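Local atomic coordinates of MmeI (Methylophilus methylotrophus, PDB entry 5HR4), a protein that acts as a Type IIL restriction-modification enzyme that binds DNA and probably methylates adenine at N6 using S-adenosyl-L-methionine. Residues 646-650 and 651-655; 679-683 and 684-688; 803-807 and 808-812; 848-852 and 853-857. All coordinates share one frame; numbering follows the deposited sequence.

In the fold
The four contacts come one after another along the chain. Contacts 1, 2 and 3 belong to the target recognition domain, contact 4 to the C-terminal domain. Contacts 1 and 2 have centres about 16 Å apart and share a sheet: strand 653-655, within contact 1, pairs antiparallel with strand 688-691, which begins at the end of contact 2. The hairpin of contact 3 belongs to a different sheet, its centre about 18 Å from that of contact 2. Contact 4, about 11 Å from contact 2 between centres, packs helix 852-856 against helix 679-683 and so joins the two domains. Contact 2 binds phosphates of the DNA backbone, contact 1 touches one more weakly, and contact 3 also meets bases.

Contact 1. Residues 646-650 and 651-655; sequences PTDDG and NFLFT. With nucleotides of chain C.
The first torsion of Asp648 (chi1 74°) sets CG between its own backbone N and carbonyl carbon, which turns the carboxylate forward over the turn to meet Phe652. There OD2 accepts from Phe652 N at 2.6 Å, the donor standing above the carboxylate plane. The other oxygen, OD1, takes the N-H of Gly650, also from above the plane, and this closes an Asx turn. One short acidic side chain thus holds two backbone amides, a task aspartate suits because its carboxylate stays close to the main chain. Leu653 lays CG 3.6 Å from Asp648 OD2, and the two side chains pass at a slant. The backbone folds with them: Asn651 N donates to Asp648 O at 3.0 Å, and Leu653 N to Gly650 O at 2.8 Å. Gly650, at phi 84°, adopts a left-handed backbone shape that glycine enters easily. On the DNA side, Asp649 N makes a weak hydrogen bond to OP1 of DG9 of chain C. Phe652 leans on Val714 of helix 705-719. The arrangement is a type I' beta turn from Asp648 to Asn651, overlapped by a type I turn from Gly650 to Leu653, leading into strand 653-655 of the target recognition domain.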
# COMPACT_ATOMS: atom_id res chain seq x y z
N PRO A 646 -15.91 22.01 11.14
CA PRO A 646 -16.46 22.26 12.49
C PRO A 646 -15.53 21.92 13.65
O PRO A 646 -15.51 22.63 14.66
CB PRO A 646 -17.70 21.37 12.51
CG PRO A 646 -17.34 20.23 11.56
CD PRO A 646 -16.61 20.92 10.44
N THR A 647 -14.78 20.83 13.51
CA THR A 647 -14.01 20.22 14.60
C THR A 647 -14.79 20.23 15.90
O THR A 647 -14.41 20.88 16.87
CB THR A 647 -12.66 20.90 14.79
OG1 THR A 647 -12.03 21.12 13.52
CG2 THR A 647 -11.76 20.02 15.63
N ASP A 648 -15.90 19.49 15.94
CA ASP A 648 -16.82 19.61 17.06
C ASP A 648 -17.19 18.28 17.70
O ASP A 648 -18.06 18.26 18.58
CB ASP A 648 -18.10 20.34 16.64
CG ASP A 648 -19.02 19.48 15.78
OD1 ASP A 648 -18.53 18.48 15.19
OD2 ASP A 648 -20.23 19.81 15.69
N ASP A 649 -16.58 17.19 17.30
CA ASP A 649 -17.01 15.86 17.72
C ASP A 649 -18.52 15.67 17.58
O ASP A 649 -19.14 14.90 18.33
CB ASP A 649 -16.56 15.57 19.15
CG ASP A 649 -16.57 14.09 19.46
OD1 ASP A 649 -15.83 13.34 18.79
OD2 ASP A 649 -17.32 13.69 20.37
N GLY A 650 -19.14 16.39 16.62
CA GLY A 650 -20.56 16.28 16.34
C GLY A 650 -21.48 17.11 17.21
O GLY A 650 -22.69 17.17 16.93
N ASN A 651 -20.96 17.78 18.24
CA ASN A 651 -21.82 18.50 19.17
C ASN A 651 -22.65 19.58 18.50
O ASN A 651 -23.73 19.92 18.99
CB ASN A 651 -20.97 19.08 20.29
CG ASN A 651 -20.32 18.00 21.12
OD1 ASN A 651 -19.09 17.83 21.12
ND2 ASN A 651 -21.14 17.25 21.85
N PHE A 652 -22.21 20.12 17.37
CA PHE A 652 -23.02 21.10 16.67
C PHE A 652 -23.90 20.51 15.57
O PHE A 652 -24.52 21.29 14.85
CB PHE A 652 -22.13 22.19 16.06
CG PHE A 652 -21.58 23.13 17.08
CD1 PHE A 652 -22.14 23.21 18.33
CD2 PHE A 652 -20.49 23.93 16.78
CE1 PHE A 652 -21.64 24.07 19.28
CE2 PHE A 652 -19.98 24.80 17.74
CZ PHE A 652 -20.57 24.86 18.99
N LEU A 653 -23.98 19.18 15.43
CA LEU A 653 -24.65 18.57 14.28
C LEU A 653 -25.80 17.67 14.73
O LEU A 653 -25.75 17.07 15.81
CB LEU A 653 -23.67 17.77 13.43
CG LEU A 653 -22.32 18.43 13.11
CD1 LEU A 653 -21.35 17.42 12.53
CD2 LEU A 653 -22.50 19.62 12.18
N PHE A 654 -26.84 17.59 13.89
CA PHE A 654 -28.09 16.91 14.23
C PHE A 654 -28.78 16.33 12.99
O PHE A 654 -28.83 16.96 11.92
CB PHE A 654 -29.10 17.87 14.88
CG PHE A 654 -28.64 18.50 16.16
CD1 PHE A 654 -27.81 19.61 16.15
CD2 PHE A 654 -29.11 18.03 17.38
CE1 PHE A 654 -27.40 20.20 17.34
CE2 PHE A 654 -28.71 18.64 18.58
CZ PHE A 654 -27.86 19.74 18.55
N THR A 655 -29.33 15.13 13.16
CA THR A 655 -30.42 14.61 12.35
C THR A 655 -31.70 15.41 12.59
O THR A 655 -31.87 16.07 13.62
CB THR A 655 -30.69 13.16 12.72
OG1 THR A 655 -31.31 13.14 14.02
CG2 THR A 655 -29.38 12.39 12.80
P DG C 9 -14.67 16.17 13.85
OP1 DG C 9 -15.05 15.69 15.19
OP2 DG C 9 -15.23 17.36 13.17
O5' DG C 9 -13.08 16.31 13.79
C5' DG C 9 -12.29 15.36 14.43
C4' DG C 9 -10.87 15.45 13.93
O4' DG C 9 -10.84 15.34 12.48
C3' DG C 9 -10.17 16.77 14.24
O3' DG C 9 -8.81 16.48 14.40
C2' DG C 9 -10.39 17.55 12.97
C1' DG C 9 -10.12 16.44 11.99
N9 DG C 9 -10.54 16.73 10.64
C8 DG C 9 -11.61 17.50 10.23
N7 DG C 9 -11.70 17.59 8.94
C5 DG C 9 -10.63 16.81 8.47
C6 DG C 9 -10.22 16.50 7.16
O6 DG C 9 -10.71 16.87 6.09
N1 DG C 9 -9.08 15.69 7.16
C2 DG C 9 -8.45 15.22 8.28
N2 DG C 9 -7.39 14.44 8.11
N3 DG C 9 -8.84 15.50 9.50
C4 DG C 9 -9.93 16.29 9.52

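Contact 2. Residues 679-683 and 684-688; sequences GDEFI and NNTSR. With nucleotides of chain C.
A phosphate-binding helix of the target recognition domain, 679-683, and the turn that ends it are tied together by Asp680 with Asn684 and by Glu681 with Arg688. Asn684 ND2 gives a hydrogen bond to Asp680 OD1 at 2.6 Å. The acceptor lies in the amide plane, and the donor arrives nearly along the C-O axis of the carboxylate, whose plane is turned 71° from the amide. Asp680 can reach it because chi1 of 172° places CG on the far side of CB from the backbone N. In the backbone, Asn684 N donates to Asp680 O as the last regular helical bond. The chain then closes in a Schellman motif: Thr686 N bonds Glu681 O at 2.8 Å, in the carbonyl plane on a lone pair, while Asn685 N makes a weak, long bond to Phe682 O. Asn685 has the left-handed backbone conformation of that motif, which asparagine tolerates better than most residues. Farther on, the Arg688 chain, extended from CG to NE, passes at a slant across the bent Glu681, carboxylate and guanidinium planes 38° apart, and Glu681 OE2 forms a salt bridge to Arg688 NH1 at 3.4 Å. The same guanidinium holds the phosphate of DC8 of chain C at its edge, NH1 donating to OP2 at 3.1 Å and NH2 to OP1 at 2.6 Å. Arginine suits this place because its two amino groups can span two phosphate oxygens; the carboxylate of Glu681, also bonded to Gly678 N, probably steadies it. At the helix start, Asp680 N donates to OP1 of DT7 of chain C at 2.8 Å, and Gly679, without a side chain, lets that phosphate come close.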
# COMPACT_ATOMS: atom_id res chain seq x y z
N GLY A 679 -20.73 16.45 1.55
CA GLY A 679 -20.81 15.76 0.27
C GLY A 679 -21.86 14.68 0.27
O GLY A 679 -22.73 14.63 -0.61
N ASP A 680 -21.84 13.83 1.31
CA ASP A 680 -22.82 12.74 1.42
C ASP A 680 -24.27 13.25 1.48
O ASP A 680 -25.15 12.67 0.83
CB ASP A 680 -22.51 11.91 2.65
CG ASP A 680 -23.57 10.90 2.93
OD1 ASP A 680 -24.10 10.34 1.95
OD2 ASP A 680 -23.87 10.68 4.12
N GLU A 681 -24.53 14.30 2.27
CA GLU A 681 -25.90 14.82 2.38
C GLU A 681 -26.40 15.44 1.08
O GLU A 681 -27.59 15.37 0.78
CB GLU A 681 -26.00 15.86 3.50
CG GLU A 681 -26.12 15.30 4.91
CD GLU A 681 -24.78 14.81 5.49
OE1 GLU A 681 -23.70 15.38 5.13
OE2 GLU A 681 -24.82 13.85 6.30
N PHE A 682 -25.50 16.05 0.30
CA PHE A 682 -25.84 16.76 -0.93
C PHE A 682 -26.06 15.78 -2.09
O PHE A 682 -27.08 15.85 -2.78
CB PHE A 682 -24.72 17.75 -1.26
CG PHE A 682 -24.86 18.41 -2.61
CD1 PHE A 682 -25.69 19.52 -2.77
CD2 PHE A 682 -24.17 17.94 -3.71
CE1 PHE A 682 -25.82 20.14 -3.99
CE2 PHE A 682 -24.29 18.56 -4.94
CZ PHE A 682 -25.12 19.66 -5.09
N ILE A 683 -25.10 14.89 -2.32
CA ILE A 683 -25.24 13.85 -3.33
C ILE A 683 -26.50 13.02 -3.10
O ILE A 683 -27.17 12.62 -4.06
CB ILE A 683 -23.97 12.97 -3.34
CG1 ILE A 683 -22.86 13.68 -4.11
CG2 ILE A 683 -24.26 11.61 -3.93
CD1 ILE A 683 -21.48 13.19 -3.78
N ASN A 684 -26.84 12.74 -1.85
CA ASN A 684 -27.88 11.77 -1.54
C ASN A 684 -29.15 12.42 -1.03
O ASN A 684 -30.04 11.71 -0.53
CB ASN A 684 -27.38 10.77 -0.51
CG ASN A 684 -26.29 9.95 -1.06
OD1 ASN A 684 -26.39 9.47 -2.19
ND2 ASN A 684 -25.20 9.80 -0.30
N ASN A 685 -29.25 13.74 -1.12
CA ASN A 685 -30.43 14.47 -0.66
C ASN A 685 -30.85 14.04 0.74
O ASN A 685 -32.01 13.68 0.98
CB ASN A 685 -31.58 14.30 -1.65
CG ASN A 685 -32.42 15.53 -1.74
OD1 ASN A 685 -31.90 16.64 -1.78
ND2 ASN A 685 -33.74 15.35 -1.73
N THR A 686 -29.91 14.05 1.68
CA THR A 686 -30.19 13.75 3.08
C THR A 686 -30.20 15.04 3.88
O THR A 686 -29.53 16.01 3.52
CB THR A 686 -29.16 12.75 3.64
OG1 THR A 686 -29.27 11.52 2.92
CG2 THR A 686 -29.41 12.46 5.11
N SER A 687 -30.98 15.08 4.97
CA SER A 687 -31.18 16.29 5.75
C SER A 687 -30.37 16.25 7.04
O SER A 687 -30.46 15.29 7.81
CB SER A 687 -32.66 16.53 6.07
N ARG A 688 -29.61 17.33 7.28
CA ARG A 688 -28.76 17.49 8.45
C ARG A 688 -28.78 18.96 8.88
O ARG A 688 -28.91 19.87 8.05
CB ARG A 688 -27.33 17.05 8.11
CG ARG A 688 -26.66 16.18 9.14
CD ARG A 688 -25.28 15.75 8.64
NE ARG A 688 -24.43 15.27 9.71
CZ ARG A 688 -23.13 15.03 9.58
NH1 ARG A 688 -22.54 15.23 8.41
NH2 ARG A 688 -22.40 14.60 10.62
P DG C 6 -21.01 8.77 -2.55
OP1 DG C 6 -22.43 8.52 -2.18
OP2 DG C 6 -20.64 9.18 -3.93
O5' DG C 6 -20.25 9.82 -1.58
C5' DG C 6 -20.90 10.42 -0.51
C4' DG C 6 -20.06 10.33 0.75
O4' DG C 6 -19.36 9.08 0.84
C3' DG C 6 -19.02 11.43 0.98
O3' DG C 6 -19.21 11.86 2.28
C2' DG C 6 -17.69 10.71 0.85
C1' DG C 6 -18.05 9.31 1.32
N9 DG C 6 -17.23 8.28 0.72
C8 DG C 6 -17.36 7.79 -0.55
N7 DG C 6 -16.50 6.85 -0.83
C5 DG C 6 -15.76 6.70 0.33
C6 DG C 6 -14.70 5.82 0.62
O6 DG C 6 -14.19 4.98 -0.13
N1 DG C 6 -14.22 5.98 1.91
C2 DG C 6 -14.71 6.88 2.82
N2 DG C 6 -14.12 6.88 4.02
N3 DG C 6 -15.72 7.72 2.57
C4 DG C 6 -16.19 7.58 1.31
P DT C 7 -18.51 13.17 2.88
OP1 DT C 7 -19.56 14.21 2.90
OP2 DT C 7 -17.21 13.46 2.24
O5' DT C 7 -18.28 12.69 4.36
C5' DT C 7 -19.33 11.98 4.99
C4' DT C 7 -19.09 11.85 6.49
O4' DT C 7 -17.94 11.01 6.71
C3' DT C 7 -18.77 13.16 7.23
O3' DT C 7 -19.16 12.98 8.57
C2' DT C 7 -17.26 13.20 7.11
C1' DT C 7 -16.94 11.74 7.38
N1 DT C 7 -15.66 11.30 6.84
C2 DT C 7 -14.73 10.75 7.70
O2 DT C 7 -14.92 10.64 8.89
N3 DT C 7 -13.58 10.34 7.09
C4 DT C 7 -13.28 10.40 5.74
O4 DT C 7 -12.22 10.00 5.29
C5 DT C 7 -14.32 10.97 4.91
C7 DT C 7 -14.11 11.10 3.44
C6 DT C 7 -15.45 11.39 5.49
P DC C 8 -19.19 14.20 9.62
OP1 DC C 8 -20.05 13.59 10.66
OP2 DC C 8 -19.47 15.48 8.94
O5' DC C 8 -17.70 14.32 10.17
C5' DC C 8 -17.16 13.29 10.96
C4' DC C 8 -15.70 13.56 11.22
O4' DC C 8 -14.94 13.32 10.02
C3' DC C 8 -15.38 14.98 11.66
O3' DC C 8 -14.97 14.88 12.96
C2' DC C 8 -14.22 15.44 10.73
C1' DC C 8 -13.81 14.15 10.00
N1 DC C 8 -13.47 14.31 8.56
C2 DC C 8 -12.31 13.67 8.05
O2 DC C 8 -11.55 13.06 8.84
N3 DC C 8 -12.04 13.75 6.71
C4 DC C 8 -12.90 14.41 5.90
N4 DC C 8 -12.60 14.46 4.58
C5 DC C 8 -14.08 15.04 6.41
C6 DC C 8 -14.33 14.96 7.73

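Contact 3. Residues 803-807 and 808-812; sequences GRLES and RYRYS. With nucleotides of chain B; nucleotides of chain C.
The guanidinium of Arg810 is sandwiched: Arg804 C and Leu805 N lie over one face, C6 of DC5 of chain B over the other, and OP2 of that nucleotide sits at the edge, where NH1 donates to it at 2.9 Å. Arg804 presents a guanidinium face to Tyr809, whose ring edge stands almost upright on it (planes 87° apart), with CD1 3.9 Å from Arg804 CZ. Arg804 NH1 also bonds Ser807 O at 3.0 Å. At the tip, Glu806 OE1 meets Arg808 NH2 in a salt bridge of 2.6 Å and accepts from cytosine N4 of DC8 of chain B at 2.8 Å. Arg808, bent at chi2 (-85°), brings NE to O6 of DG6 of chain C at 2.8 Å. An acceptor thus faces the cytosine amine and a donor the guanine carbonyl, as base reading requires. Leu805 and Arg808 form an antiparallel hydrogen-bonded pair, with Arg808 N to Leu805 O at 2.9 Å. The hairpin lies within a three-stranded antiparallel sheet: strand 808-810 runs between 803-805 and 752-753, Glu755 forms a second salt bridge with Arg808, and Tyr809, its hydroxyl bonded to Arg757 O, packs on Met798 of helix 792-801.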
# COMPACT_ATOMS: atom_id res chain seq x y z
N GLY A 803 -6.51 14.03 -6.96
CA GLY A 803 -6.09 12.91 -6.15
C GLY A 803 -7.25 11.94 -5.98
O GLY A 803 -8.31 12.10 -6.59
N ARG A 804 -7.03 10.93 -5.14
CA ARG A 804 -8.07 9.94 -4.92
C ARG A 804 -7.98 9.45 -3.49
O ARG A 804 -6.93 9.55 -2.84
CB ARG A 804 -7.96 8.74 -5.88
CG ARG A 804 -7.89 9.04 -7.37
CD ARG A 804 -9.26 9.24 -7.96
NE ARG A 804 -9.21 9.58 -9.37
CZ ARG A 804 -9.68 8.79 -10.35
NH1 ARG A 804 -10.25 7.62 -10.07
NH2 ARG A 804 -9.59 9.20 -11.61
N LEU A 805 -9.12 8.95 -3.02
CA LEU A 805 -9.25 8.16 -1.79
C LEU A 805 -9.49 6.72 -2.20
O LEU A 805 -10.59 6.38 -2.65
CB LEU A 805 -10.41 8.68 -0.94
CG LEU A 805 -10.47 8.30 0.55
CD1 LEU A 805 -11.72 8.91 1.17
CD2 LEU A 805 -10.45 6.80 0.79
N GLU A 806 -8.50 5.85 -1.96
CA GLU A 806 -8.38 4.60 -2.71
C GLU A 806 -8.53 4.98 -4.17
O GLU A 806 -7.54 5.35 -4.82
CB GLU A 806 -9.43 3.54 -2.30
CG GLU A 806 -9.03 2.62 -1.13
CD GLU A 806 -9.97 1.40 -0.91
OE1 GLU A 806 -11.18 1.47 -1.25
OE2 GLU A 806 -9.47 0.37 -0.38
N SER A 807 -9.75 4.98 -4.69
CA SER A 807 -9.99 5.31 -6.08
C SER A 807 -11.13 6.30 -6.29
O SER A 807 -11.31 6.75 -7.43
CB SER A 807 -10.26 4.03 -6.89
OG SER A 807 -9.03 3.40 -7.28
N ARG A 808 -11.91 6.66 -5.26
CA ARG A 808 -12.96 7.64 -5.47
C ARG A 808 -12.35 8.97 -5.88
O ARG A 808 -11.22 9.30 -5.51
CB ARG A 808 -13.82 7.85 -4.22
CG ARG A 808 -13.82 6.73 -3.28
CD ARG A 808 -14.79 5.66 -3.60
NE ARG A 808 -14.33 4.47 -2.91
CZ ARG A 808 -13.43 3.64 -3.43
NH1 ARG A 808 -12.97 3.86 -4.66
NH2 ARG A 808 -13.03 2.57 -2.74
N TYR A 809 -13.09 9.73 -6.70
CA TYR A 809 -12.67 11.08 -6.99
C TYR A 809 -12.44 11.81 -5.68
O TYR A 809 -13.17 11.62 -4.71
CB TYR A 809 -13.73 11.81 -7.82
CG TYR A 809 -14.15 11.12 -9.09
CD1 TYR A 809 -13.25 10.32 -9.79
CD2 TYR A 809 -15.44 11.27 -9.60
CE1 TYR A 809 -13.62 9.68 -10.95
CE2 TYR A 809 -15.82 10.63 -10.76
CZ TYR A 809 -14.90 9.83 -11.45
OH TYR A 809 -15.26 9.19 -12.62
N ARG A 810 -11.38 12.62 -5.63
CA ARG A 810 -11.20 13.59 -4.55
C ARG A 810 -10.94 14.94 -5.21
O ARG A 810 -9.92 15.12 -5.88
CB ARG A 810 -10.05 13.24 -3.60
CG ARG A 810 -9.94 14.28 -2.50
CD ARG A 810 -8.76 14.07 -1.56
NE ARG A 810 -8.86 12.79 -0.88
CZ ARG A 810 -7.91 11.87 -0.95
NH1 ARG A 810 -6.81 12.12 -1.64
NH2 ARG A 810 -8.06 10.71 -0.30
N TYR A 811 -11.86 15.87 -5.03
CA TYR A 811 -11.67 17.17 -5.64
C TYR A 811 -10.80 18.02 -4.75
O TYR A 811 -10.70 17.79 -3.54
CB TYR A 811 -13.03 17.85 -5.88
CG TYR A 811 -12.95 18.94 -6.92
CD1 TYR A 811 -12.56 20.22 -6.57
CD2 TYR A 811 -13.27 18.69 -8.25
CE1 TYR A 811 -12.48 21.23 -7.52
CE2 TYR A 811 -13.19 19.69 -9.22
CZ TYR A 811 -12.79 20.96 -8.85
OH TYR A 811 -12.69 21.97 -9.77
N SER A 812 -10.14 19.00 -5.35
CA SER A 812 -9.51 20.02 -4.51
C SER A 812 -9.25 21.25 -5.35
O SER A 812 -8.72 21.14 -6.47
CB SER A 812 -8.22 19.52 -3.89
OG SER A 812 -7.20 19.55 -4.86
P DC B 5 -4.49 14.66 -2.30
OP1 DC B 5 -3.36 14.30 -3.19
OP2 DC B 5 -5.90 14.62 -2.75
O5' DC B 5 -4.44 13.69 -1.05
C5' DC B 5 -3.28 13.59 -0.28
C4' DC B 5 -3.64 13.08 1.08
O4' DC B 5 -4.53 14.01 1.72
C3' DC B 5 -4.45 11.80 1.07
O3' DC B 5 -3.59 10.71 0.94
C2' DC B 5 -5.15 11.83 2.44
C1' DC B 5 -5.15 13.33 2.79
N1 DC B 5 -6.47 13.91 2.98
C2 DC B 5 -6.83 14.37 4.24
O2 DC B 5 -6.04 14.23 5.17
N3 DC B 5 -8.05 14.94 4.42
C4 DC B 5 -8.88 15.06 3.37
N4 DC B 5 -10.07 15.63 3.57
C5 DC B 5 -8.51 14.59 2.07
C6 DC B 5 -7.31 14.04 1.92
P DC B 8 -5.89 0.33 6.51
OP1 DC B 8 -5.28 0.29 7.85
OP2 DC B 8 -6.55 -0.89 6.02
O5' DC B 8 -6.94 1.53 6.42
C5' DC B 8 -6.51 2.86 6.11
C4' DC B 8 -7.54 3.86 6.60
O4' DC B 8 -8.33 4.37 5.49
C3' DC B 8 -8.53 3.30 7.61
O3' DC B 8 -8.84 4.32 8.57
C2' DC B 8 -9.74 2.97 6.73
C1' DC B 8 -9.70 4.12 5.72
N1 DC B 8 -10.35 3.81 4.40
C2 DC B 8 -11.48 4.52 3.97
O2 DC B 8 -11.95 5.40 4.69
N3 DC B 8 -12.03 4.23 2.78
C4 DC B 8 -11.50 3.27 2.01
N4 DC B 8 -12.08 3.02 0.84
C5 DC B 8 -10.34 2.54 2.42
C6 DC B 8 -9.81 2.84 3.60
P DG C 6 -21.01 8.77 -2.55
OP1 DG C 6 -22.43 8.52 -2.18
OP2 DG C 6 -20.64 9.18 -3.93
O5' DG C 6 -20.25 9.82 -1.58
C5' DG C 6 -20.90 10.42 -0.51
C4' DG C 6 -20.06 10.33 0.75
O4' DG C 6 -19.36 9.08 0.84
C3' DG C 6 -19.02 11.43 0.98
O3' DG C 6 -19.21 11.86 2.28
C2' DG C 6 -17.69 10.71 0.85
C1' DG C 6 -18.05 9.31 1.32
N9 DG C 6 -17.23 8.28 0.72
C8 DG C 6 -17.36 7.79 -0.55
N7 DG C 6 -16.50 6.85 -0.83
C5 DG C 6 -15.76 6.70 0.33
C6 DG C 6 -14.70 5.82 0.62
O6 DG C 6 -14.19 4.98 -0.13
N1 DG C 6 -14.22 5.98 1.91
C2 DG C 6 -14.71 6.88 2.82
N2 DG C 6 -14.12 6.88 4.02
N3 DG C 6 -15.72 7.72 2.57
C4 DG C 6 -16.19 7.58 1.31

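Contact 4. Residues 848-852 and 853-857; sequences PNESL and AGLYD
Leu852 O accepts the N-H of Tyr856 at 2.9 Å, the donor tilted 29° from the carbonyl plane; one residue earlier, Ser851 O takes Leu855 N at 3.0 Å, here in the carbonyl plane. Both bonds span four residues, as in the first turn of an alpha helix. Tyr856 CB also lies 3.4 Å from Leu852 O, and the same carbonyl oxygen sits at the edge of its ring. The apolar ends meet loosely, Leu852 CD2 being 4.3 Å from Tyr856 CE1. Ser851 is the N-cap of helix 852-856. With chi1 of 81°, its hydroxyl bends back over the helix start, and OG accepts from Gly854 N at 3.2 Å in a nearly straight bond (165°). Serine suits this position because its short hydroxyl can receive an N-H that has no preceding turn to bond with. Just ahead of the cap, Glu850 lays its methylenes against Leu855, the fourth residue after the N-cap: CG is 3.8 Å from Leu855 CG, the chains crossing at a slant. The Glu850 chain bends at chi2, and Gly854, having no side chain, allows its OE2 to approach the glycine CA within 4.1 Å. Ala853 is small enough for helix 679-683 to come close: its backbone N probably donates to Ile683 O, and its methyl touches Asn684. Leu852 packs on Phe682 of the same helix and on Arg844, whereas the hydroxyl of Tyr856 is bonded to Arg844 and His869.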
# COMPACT_ATOMS: atom_id res chain seq x y z
N PRO A 848 -38.51 14.41 -9.78
CA PRO A 848 -38.66 14.54 -8.35
C PRO A 848 -38.22 13.24 -7.66
O PRO A 848 -38.08 12.20 -8.29
CB PRO A 848 -40.10 14.88 -7.99
N ASN A 849 -37.99 13.33 -6.37
CA ASN A 849 -37.57 12.18 -5.57
C ASN A 849 -36.50 11.27 -6.21
O ASN A 849 -36.42 10.07 -5.91
CB ASN A 849 -38.80 11.36 -5.15
CG ASN A 849 -39.43 10.62 -6.29
OD1 ASN A 849 -40.29 11.15 -6.99
ND2 ASN A 849 -39.05 9.37 -6.45
N GLU A 850 -35.65 11.83 -7.07
CA GLU A 850 -34.37 11.21 -7.40
C GLU A 850 -33.28 12.09 -6.80
O GLU A 850 -33.23 13.29 -7.06
CB GLU A 850 -34.19 11.06 -8.91
CG GLU A 850 -33.45 9.78 -9.38
CD GLU A 850 -34.30 8.52 -9.22
OE1 GLU A 850 -35.53 8.62 -9.37
OE2 GLU A 850 -33.74 7.43 -8.94
N SER A 851 -32.43 11.49 -5.95
CA SER A 851 -31.24 12.18 -5.46
C SER A 851 -30.26 12.38 -6.62
O SER A 851 -30.39 11.76 -7.68
CB SER A 851 -30.59 11.39 -4.33
OG SER A 851 -29.78 10.32 -4.82
N LEU A 852 -29.28 13.26 -6.43
CA LEU A 852 -28.27 13.41 -7.47
C LEU A 852 -27.51 12.11 -7.69
O LEU A 852 -27.03 11.85 -8.80
CB LEU A 852 -27.29 14.53 -7.13
CG LEU A 852 -27.85 15.94 -7.26
CD1 LEU A 852 -26.82 16.98 -6.82
CD2 LEU A 852 -28.31 16.17 -8.68
N ALA A 853 -27.41 11.27 -6.65
CA ALA A 853 -26.78 9.97 -6.86
C ALA A 853 -27.59 9.15 -7.86
O ALA A 853 -27.04 8.64 -8.84
CB ALA A 853 -26.64 9.23 -5.53
N GLY A 854 -28.90 9.06 -7.64
CA GLY A 854 -29.74 8.28 -8.54
C GLY A 854 -29.74 8.80 -9.96
O GLY A 854 -29.81 8.02 -10.91
N LEU A 855 -29.64 10.12 -10.12
CA LEU A 855 -29.65 10.70 -11.46
C LEU A 855 -28.31 10.57 -12.16
O LEU A 855 -28.28 10.52 -13.39
CB LEU A 855 -30.04 12.18 -11.40
CG LEU A 855 -31.55 12.43 -11.36
CD1 LEU A 855 -31.86 13.73 -10.66
CD2 LEU A 855 -32.08 12.46 -12.76
N TYR A 856 -27.20 10.52 -11.42
CA TYR A 856 -25.89 10.48 -12.05
C TYR A 856 -25.19 9.13 -11.94
O TYR A 856 -24.03 9.01 -12.35
CB TYR A 856 -25.00 11.58 -11.48
CG TYR A 856 -25.24 12.93 -12.12
CD1 TYR A 856 -26.37 13.67 -11.82
CD2 TYR A 856 -24.33 13.46 -13.03
CE1 TYR A 856 -26.59 14.91 -12.41
CE2 TYR A 856 -24.54 14.69 -13.62
CZ TYR A 856 -25.66 15.41 -13.31
OH TYR A 856 -25.85 16.63 -13.91
N ASP A 857 -25.85 8.12 -11.42
CA ASP A 857 -25.40 6.77 -11.68
C ASP A 857 -25.56 6.48 -13.18
O ASP A 857 -26.66 6.64 -13.72
CB ASP A 857 -26.23 5.81 -10.84
CG ASP A 857 -26.06 4.37 -11.26
OD1 ASP A 857 -25.03 4.03 -11.90
OD2 ASP A 857 -26.97 3.58 -10.93